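Side-chain contacts in EscN (Escherichia coli O127:H6, PDB 2OBL), which belongs to the ATP synthase alpha/beta family, has a P-loop NTPase fold and is a component of a type III secretion system: residues R60-D63 and T67-I70; V245-L250 and I261-S266; A282-L287 and K319-F324. The protein carries 1 engineered substitution. All blocks are in the same frame, centred on the assembly; numbering follows the deposited sequence.

Contact 1 (R60-D63 and T67-I70)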
loop_
_atom_site.group_PDB
_atom_site.type_symbol
_atom_site.label_atom_id
_atom_site.label_comp_id
_atom_site.label_asym_id
_atom_site.label_seq_id
_atom_site.Cartn_x
_atom_site.Cartn_y
_atom_site.Cartn_z
ATOM N N ARG A 60 5.515 6.044 -10.939
ATOM C CA ARG A 60 5.746 7.470 -11.210
ATOM C C ARG A 60 4.776 8.404 -10.517
ATOM O O ARG A 60 5.182 9.406 -9.949
ATOM C CB ARG A 60 5.734 7.757 -12.714
ATOM C CG ARG A 60 6.954 7.219 -13.438
ATOM C CD ARG A 60 7.057 7.816 -14.842
ATOM N NE ARG A 60 5.900 7.460 -15.663
ATOM C CZ ARG A 60 5.900 6.499 -16.581
ATOM N NH1 ARG A 60 6.998 5.790 -16.806
ATOM N NH2 ARG A 60 4.789 6.238 -17.268
ATOM N N ALA A 61 3.489 8.081 -10.551
ATOM C CA ALA A 61 2.496 8.969 -9.983
ATOM C C ALA A 61 2.764 9.177 -8.498
ATOM O O ALA A 61 2.631 10.288 -7.993
ATOM C CB ALA A 61 1.116 8.412 -10.193
ATOM N N ILE A 62 3.143 8.105 -7.807
ATOM C CA ILE A 62 3.348 8.168 -6.354
ATOM C C ILE A 62 4.712 8.752 -6.006
ATOM O O ILE A 62 4.814 9.717 -5.248
ATOM C CB ILE A 62 3.172 6.788 -5.684
ATOM C CG1 ILE A 62 1.758 6.252 -5.939
ATOM C CG2 ILE A 62 3.417 6.891 -4.162
ATOM C CD1 ILE A 62 1.570 4.782 -5.540
ATOM N N ASP A 63 5.764 8.176 -6.574
ATOM C CA ASP A 63 7.120 8.680 -6.335
ATOM C C ASP A 63 7.251 10.159 -6.717
ATOM O O ASP A 63 7.977 10.934 -6.065
ATOM C CB ASP A 63 8.137 7.869 -7.143
ATOM C CG ASP A 63 8.213 6.399 -6.716
ATOM O OD1 ASP A 63 7.774 6.047 -5.602
ATOM O OD2 ASP A 63 8.734 5.592 -7.512
ATOM N N THR A 67 5.076 11.373 -2.734
ATOM C CA THR A 67 6.235 10.572 -2.353
ATOM C C THR A 67 6.146 9.961 -0.964
ATOM O O THR A 67 5.845 10.647 0.020
ATOM C CB THR A 67 7.524 11.393 -2.450
ATOM O OG1 THR A 67 7.473 12.211 -3.631
ATOM C CG2 THR A 67 8.723 10.473 -2.492
ATOM N N CYS A 68 6.411 8.660 -0.908
ATOM C CA CYS A 68 6.366 7.903 0.341
ATOM C C CYS A 68 7.680 8.065 1.081
ATOM O O CYS A 68 8.690 8.408 0.481
ATOM C CB CYS A 68 6.159 6.418 0.070
ATOM S SG CYS A 68 4.607 5.995 -0.699
ATOM N N GLY A 69 7.661 7.777 2.381
ATOM C CA GLY A 69 8.858 7.855 3.201
ATOM C C GLY A 69 9.170 6.556 3.920
ATOM O O GLY A 69 8.276 5.762 4.199
ATOM N N ILE A 70 10.446 6.335 4.215
ATOM C CA ILE A 70 10.848 5.132 4.951
ATOM C C ILE A 70 10.227 5.140 6.345
ATOM O O ILE A 70 10.422 6.092 7.127
ATOM C CB ILE A 70 12.379 4.989 5.031
ATOM C CG1 ILE A 70 12.977 4.872 3.622
ATOM C CG2 ILE A 70 12.766 3.785 5.861
ATOM C CD1 ILE A 70 14.509 4.713 3.615
HETATM O O HOH W 1 7.305 6.984 -3.126
#
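Thr67 reaches back to the last turn of helix 60-65 with its hydroxyl. OG1 donates to Asp63 O at 2.8 Å. The donor stands above the carbonyl plane, 49° out of it. The first torsion of Thr67 makes this possible: OG1 lies beside the backbone N and anti to the carbonyl carbon (chi1 -40°). CG2 takes the other branch and comes no nearer than 3.7 Å to the same oxygen. Thr67 CA also makes a bent, probably weak C-H...O contact with Ile62 O.

Asp63 itself turns away from the 67-70 segment, yet its carboxylate has several partners. OD1 accepts from Leu57 N and, at 2.7 Å, from a water. That water in turn accepts from Cys68 N at 2.9 Å, so it bridges helix and strand. OD2 accepts from Gly58 N. The carboxylate thus joins the residues just before the helix and, through the water, the strand that follows.

Ile62 supplies the apolar part. Its CG2 branch, anti to the backbone N, meets Cys68 SG at 3.8 Å. The CG1 branch leads away from the segment. All four touching residues are buried, and Tyr335 of helix 335-345 packs on both Asp63 and Thr67. The arrangement is a short connection from helix 60-65 into strand 68-69, held by a threonine hydroxyl on a helix carbonyl, within the nucleotide-binding domain. Strand 68-69 pairs antiparallel with strand 54-55.

Contact 2 (V245-L250 and I261-S266)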
loop_
_atom_site.group_PDB
_atom_site.type_symbol
_atom_site.label_atom_id
_atom_site.label_comp_id
_atom_site.label_asym_id
_atom_site.label_seq_id
_atom_site.Cartn_x
_atom_site.Cartn_y
_atom_site.Cartn_z
ATOM N N VAL A 245 -5.721 6.726 -3.373
ATOM C CA VAL A 245 -7.107 6.364 -3.662
ATOM C C VAL A 245 -7.281 6.007 -5.129
ATOM O O VAL A 245 -6.939 6.811 -6.006
ATOM C CB VAL A 245 -8.051 7.513 -3.315
ATOM C CG1 VAL A 245 -9.487 7.170 -3.728
ATOM C CG2 VAL A 245 -7.948 7.833 -1.823
ATOM N N LEU A 246 -7.820 4.820 -5.394
ATOM C CA LEU A 246 -8.095 4.400 -6.772
ATOM C C LEU A 246 -9.579 4.560 -7.026
ATOM O O LEU A 246 -10.386 4.301 -6.135
ATOM C CB LEU A 246 -7.719 2.931 -6.976
ATOM C CG LEU A 246 -6.340 2.511 -6.496
ATOM C CD1 LEU A 246 -6.003 1.077 -6.980
ATOM C CD2 LEU A 246 -5.294 3.499 -6.984
ATOM N N THR A 247 -9.946 4.956 -8.242
ATOM C CA THR A 247 -11.346 5.218 -8.543
ATOM C C THR A 247 -11.845 4.464 -9.755
ATOM O O THR A 247 -11.106 4.253 -10.718
ATOM C CB THR A 247 -11.616 6.720 -8.776
ATOM O OG1 THR A 247 -10.892 7.164 -9.937
ATOM C CG2 THR A 247 -11.211 7.542 -7.554
ATOM N N ARG A 248 -13.113 4.072 -9.694
ATOM C CA ARG A 248 -13.801 3.472 -10.840
ATOM C C ARG A 248 -13.786 4.426 -12.031
ATOM O O ARG A 248 -13.627 4.001 -13.176
ATOM C CB ARG A 248 -15.233 3.092 -10.457
ATOM C CG ARG A 248 -15.995 2.342 -11.542
ATOM C CD ARG A 248 -17.037 1.403 -10.943
ATOM N NE ARG A 248 -16.403 0.254 -10.296
ATOM C CZ ARG A 248 -16.372 0.056 -8.983
ATOM N NH1 ARG A 248 -16.952 0.929 -8.166
ATOM N NH2 ARG A 248 -15.762 -1.014 -8.485
ATOM N N GLU A 249 -13.927 5.719 -11.761
ATOM C CA GLU A 249 -13.925 6.723 -12.823
ATOM C C GLU A 249 -12.659 6.701 -13.684
ATOM O O GLU A 249 -12.738 6.796 -14.919
ATOM C CB GLU A 249 -14.178 8.118 -12.244
ATOM C CG GLU A 249 -15.624 8.341 -11.793
ATOM C CD GLU A 249 -16.003 7.604 -10.502
ATOM O OE1 GLU A 249 -15.102 7.233 -9.702
ATOM O OE2 GLU A 249 -17.222 7.399 -10.292
ATOM N N LEU A 250 -11.493 6.580 -13.051
ATOM C CA LEU A 250 -10.251 6.435 -13.807
ATOM C C LEU A 250 -10.107 5.053 -14.455
ATOM O O LEU A 250 -9.665 4.945 -15.604
ATOM C CB LEU A 250 -9.030 6.763 -12.938
ATOM C CG LEU A 250 -8.919 8.245 -12.575
ATOM C CD1 LEU A 250 -7.849 8.469 -11.506
ATOM C CD2 LEU A 250 -8.660 9.115 -13.814
ATOM N N ILE A 261 -5.345 11.711 -8.004
ATOM C CA ILE A 261 -4.315 12.477 -7.290
ATOM C C ILE A 261 -4.916 13.422 -6.237
ATOM O O ILE A 261 -4.365 13.578 -5.144
ATOM C CB ILE A 261 -3.418 13.243 -8.290
ATOM C CG1 ILE A 261 -2.860 12.274 -9.346
ATOM C CG2 ILE A 261 -2.294 14.015 -7.555
ATOM C CD1 ILE A 261 -1.847 11.254 -8.826
ATOM N N GLY A 262 -6.055 14.032 -6.561
ATOM C CA GLY A 262 -6.658 15.039 -5.686
ATOM C C GLY A 262 -7.229 14.451 -4.405
ATOM O O GLY A 262 -7.409 15.163 -3.407
ATOM N N LEU A 263 -7.509 13.148 -4.427
ATOM C CA LEU A 263 -8.052 12.446 -3.245
ATOM C C LEU A 263 -6.963 11.725 -2.470
ATOM O O LEU A 263 -7.220 11.109 -1.432
ATOM C CB LEU A 263 -9.082 11.411 -3.680
ATOM C CG LEU A 263 -10.373 11.979 -4.238
ATOM C CD1 LEU A 263 -11.241 10.846 -4.763
ATOM C CD2 LEU A 263 -11.076 12.763 -3.133
ATOM N N SER A 264 -5.742 11.794 -2.983
ATOM C CA SER A 264 -4.635 11.061 -2.385
ATOM C C SER A 264 -3.757 12.063 -1.678
ATOM O O SER A 264 -3.858 13.267 -1.948
ATOM C CB SER A 264 -3.842 10.291 -3.444
ATOM O OG SER A 264 -4.654 9.320 -4.099
ATOM N N ALA A 265 -2.905 11.590 -0.777
ATOM C CA ALA A 265 -1.977 12.489 -0.100
ATOM C C ALA A 265 -0.812 11.738 0.511
ATOM O O ALA A 265 -0.902 10.556 0.799
ATOM C CB ALA A 265 -2.707 13.312 0.982
ATOM N N SER A 266 0.303 12.435 0.677
ATOM C CA SER A 266 1.382 11.918 1.492
ATOM C C SER A 266 1.713 12.965 2.530
ATOM O O SER A 266 2.172 14.060 2.171
ATOM C CB SER A 266 2.633 11.672 0.650
ATOM O OG SER A 266 3.702 11.363 1.519
#
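Val245 and Leu263 pack side by side where strand 242-245 leaves the central sheet of the P-loop NTPase fold. Strand 265-266 runs antiparallel to strand 242-245, and the 261-264 turn leads into it. Val245 has the largest buried area here, followed by Leu263 and Ser264.

The beta carbons of Val245 and Leu263 are 4.0 Å apart, so these two side chains meet at their bases. Val245 CG2 lies beside its own backbone N and anti to the carbonyl carbon, with CG1 on the other branch (chi1 175°). This puts the CG2 methyl against the backbone of Leu263, 3.4 Å from Leu263 O.

Leu263 is an exposed residue. Its CD1 extends along the 245-250 segment as far as Thr247 CG2, at 4.3 Å, which is a loose contact. Thr247 is the N-cap of helix 248-251. Its OG1 accepts from Leu250 N at 3.2 Å, and its methyl is left to face Leu263.

Ser264 is buried and polar. Its OG bonds to Asp260 O and takes a second bond from the other segment, so the hydroxyl bridges two parts of the backbone. Asp260 in turn has a backbone hydrogen bond with Val245. The turn itself is closed by Ser264 N bonding to Ile261 O. The bond across the segments is nearly straight: Val245 N donates to Ser264 OG at 2.9 Å, with an angle of 164° at the hydrogen.

Contact 3 (A282-L287 and K319-F324)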
loop_
_atom_site.group_PDB
_atom_site.type_symbol
_atom_site.label_atom_id
_atom_site.label_comp_id
_atom_site.label_asym_id
_atom_site.label_seq_id
_atom_site.Cartn_x
_atom_site.Cartn_y
_atom_site.Cartn_z
ATOM N N ALA A 282 3.482 20.132 -7.031
ATOM C CA ALA A 282 2.325 20.972 -6.736
ATOM C C ALA A 282 1.729 21.541 -8.019
ATOM O O ALA A 282 0.511 21.592 -8.177
ATOM C CB ALA A 282 2.706 22.096 -5.781
ATOM N N GLU A 283 2.597 21.972 -8.930
ATOM C CA GLU A 283 2.142 22.466 -10.216
ATOM C C GLU A 283 1.494 21.344 -11.029
ATOM O O GLU A 283 0.436 21.544 -11.620
ATOM C CB GLU A 283 3.289 23.119 -11.004
ATOM C CG GLU A 283 2.899 23.434 -12.441
ATOM C CD GLU A 283 3.732 24.518 -13.076
ATOM O OE1 GLU A 283 4.921 24.671 -12.709
ATOM O OE2 GLU A 283 3.194 25.225 -13.959
ATOM N N CYS A 284 2.116 20.161 -11.049
ATOM C CA CYS A 284 1.562 19.034 -11.793
ATOM C C CYS A 284 0.163 18.711 -11.284
ATOM O O CYS A 284 -0.755 18.477 -12.074
ATOM C CB CYS A 284 2.460 17.789 -11.707
ATOM S SG CYS A 284 1.970 16.471 -12.858
ATOM N N LYS A 285 -0.006 18.708 -9.964
ATOM C CA LYS A 285 -1.315 18.430 -9.371
ATOM C C LYS A 285 -2.353 19.467 -9.799
ATOM O O LYS A 285 -3.491 19.128 -10.140
ATOM C CB LYS A 285 -1.215 18.390 -7.851
ATOM C CG LYS A 285 -0.641 17.088 -7.303
ATOM C CD LYS A 285 -0.475 17.173 -5.808
ATOM C CE LYS A 285 0.916 16.754 -5.416
ATOM N NZ LYS A 285 1.242 17.142 -4.011
ATOM N N LYS A 286 -1.952 20.733 -9.788
ATOM C CA LYS A 286 -2.847 21.811 -10.192
ATOM C C LYS A 286 -3.203 21.665 -11.663
ATOM O O LYS A 286 -4.359 21.856 -12.054
ATOM C CB LYS A 286 -2.216 23.171 -9.904
ATOM C CG LYS A 286 -2.334 23.589 -8.441
ATOM C CD LYS A 286 -1.207 24.525 -8.012
ATOM C CE LYS A 286 -1.250 24.793 -6.506
ATOM N NZ LYS A 286 -0.212 25.778 -6.061
ATOM N N LEU A 287 -2.219 21.291 -12.473
ATOM C CA LEU A 287 -2.461 21.105 -13.897
ATOM C C LEU A 287 -3.448 19.969 -14.137
ATOM O O LEU A 287 -4.376 20.108 -14.936
ATOM C CB LEU A 287 -1.156 20.879 -14.661
ATOM C CG LEU A 287 -0.247 22.111 -14.788
ATOM C CD1 LEU A 287 1.003 21.757 -15.558
ATOM C CD2 LEU A 287 -0.967 23.276 -15.454
ATOM N N LYS A 319 -0.814 15.552 -22.632
ATOM C CA LYS A 319 -0.165 14.310 -23.066
ATOM C C LYS A 319 1.083 13.969 -22.256
ATOM O O LYS A 319 1.334 12.802 -21.956
ATOM C CB LYS A 319 0.171 14.351 -24.560
ATOM C CG LYS A 319 0.729 13.035 -25.095
ATOM C CD LYS A 319 1.198 13.167 -26.539
ATOM C CE LYS A 319 2.124 12.017 -26.916
ATOM N NZ LYS A 319 2.883 12.281 -28.175
ATOM N N LEU A 320 1.872 14.984 -21.914
ATOM C CA LEU A 320 3.058 14.769 -21.094
ATOM C C LEU A 320 2.653 14.276 -19.710
ATOM O O LEU A 320 3.167 13.270 -19.216
ATOM C CB LEU A 320 3.866 16.057 -20.965
ATOM C CG LEU A 320 4.705 16.424 -22.187
ATOM C CD1 LEU A 320 5.485 17.690 -21.906
ATOM C CD2 LEU A 320 5.631 15.275 -22.553
ATOM N N ILE A 321 1.722 15.000 -19.100
ATOM C CA ILE A 321 1.233 14.680 -17.762
ATOM C C ILE A 321 0.602 13.284 -17.709
ATOM O O ILE A 321 0.895 12.497 -16.811
ATOM C CB ILE A 321 0.235 15.751 -17.264
ATOM C CG1 ILE A 321 0.966 17.081 -17.029
ATOM C CG2 ILE A 321 -0.457 15.289 -15.990
ATOM C CD1 ILE A 321 0.045 18.270 -16.857
ATOM N N GLN A 322 -0.245 12.975 -18.686
ATOM C CA GLN A 322 -0.911 11.679 -18.719
ATOM C C GLN A 322 0.064 10.520 -18.951
ATOM O O GLN A 322 -0.052 9.480 -18.309
ATOM C CB GLN A 322 -2.050 11.670 -19.752
ATOM C CG GLN A 322 -3.199 12.606 -19.400
ATOM C CD GLN A 322 -3.828 12.276 -18.055
ATOM O OE1 GLN A 322 -3.990 13.144 -17.193
ATOM N NE2 GLN A 322 -4.172 11.015 -17.866
ATOM N N ASN A 323 1.029 10.703 -19.851
ATOM C CA ASN A 323 2.072 9.691 -20.062
ATOM C C ASN A 323 2.947 9.475 -18.831
ATOM O O ASN A 323 3.552 8.407 -18.657
ATOM C CB ASN A 323 2.972 10.067 -21.241
ATOM C CG ASN A 323 2.307 9.853 -22.577
ATOM O OD1 ASN A 323 1.197 9.325 -22.660
ATOM N ND2 ASN A 323 2.987 10.260 -23.640
ATOM N N PHE A 324 3.024 10.506 -17.995
ATOM C CA PHE A 324 3.801 10.444 -16.763
ATOM C C PHE A 324 3.056 9.631 -15.689
ATOM O O PHE A 324 3.606 8.687 -15.108
ATOM C CB PHE A 324 4.100 11.861 -16.259
ATOM C CG PHE A 324 4.825 11.903 -14.929
ATOM C CD1 PHE A 324 6.189 11.659 -14.857
ATOM C CD2 PHE A 324 4.139 12.192 -13.758
ATOM C CE1 PHE A 324 6.858 11.702 -13.642
ATOM C CE2 PHE A 324 4.805 12.224 -12.528
ATOM C CZ PHE A 324 6.164 11.985 -12.479
#
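Cys284 and Leu287 of helix 275-290 both face Ile321 of helix 318-325. They lie three residues apart, so they come up on the same side of their helix. The contact is apolar. It is small, with 159 Å² buried in all, and the nearest alpha carbons, those of Cys284 and Ile321, are 7.4 Å apart.

Glu283, near the start of the segment, turns its carboxylate elsewhere. OE2 forms a salt bridge with Lys313, and OE1 forms one with Arg279. Cys284 follows and points toward the 319-324 segment. Its SG is anti to the backbone N (chi1 -169°), and this carries the sulfur out to Ile321 CG2 at 4.1 Å. Lys285 points away from that segment.

Leu287 makes the closer approach. Its CB lies 3.6 Å from Ile321 CD1, and its CD1 lies 3.8 Å from the same methyl. The end of Ile321 therefore rests on both the base and one tip of the leucine. The two side chains cross at about a right angle. Ile321 divides its branches between its two partners: CG2 goes to the cysteine, while CG1 carries CD1 to the leucine.

A third helix joins the packing. Helix 335-345 packs on both helices: Leu342 and Val345 touch Cys284, and Ser341 and Val345 touch Phe324. The contact is thus part of the helical C-terminal region, where helices 275-290, 318-325 and 335-345 pack together.

Overall arrangement
The three contacts come in series along the chain, and their centres lie about 14 to 15 Å apart. Contacts 1 and 2 lie in the nucleotide-binding part, contact 3 in the helical C-terminal part. Each pair touches directly. Thr67 O of contact 1 probably accepts a hydrogen bond from Ser266 OG of contact 2, at 2.7 Å. Arg60 NE of contact 1 probably bonds to Phe324 O of contact 3, also at 2.7 Å. Ile261 of contact 2 packs on Lys285 of contact 3. Helix 60-65 and the turn that leads into strand 265-266 therefore both meet the C-terminal helices, which links the two regions of this protein.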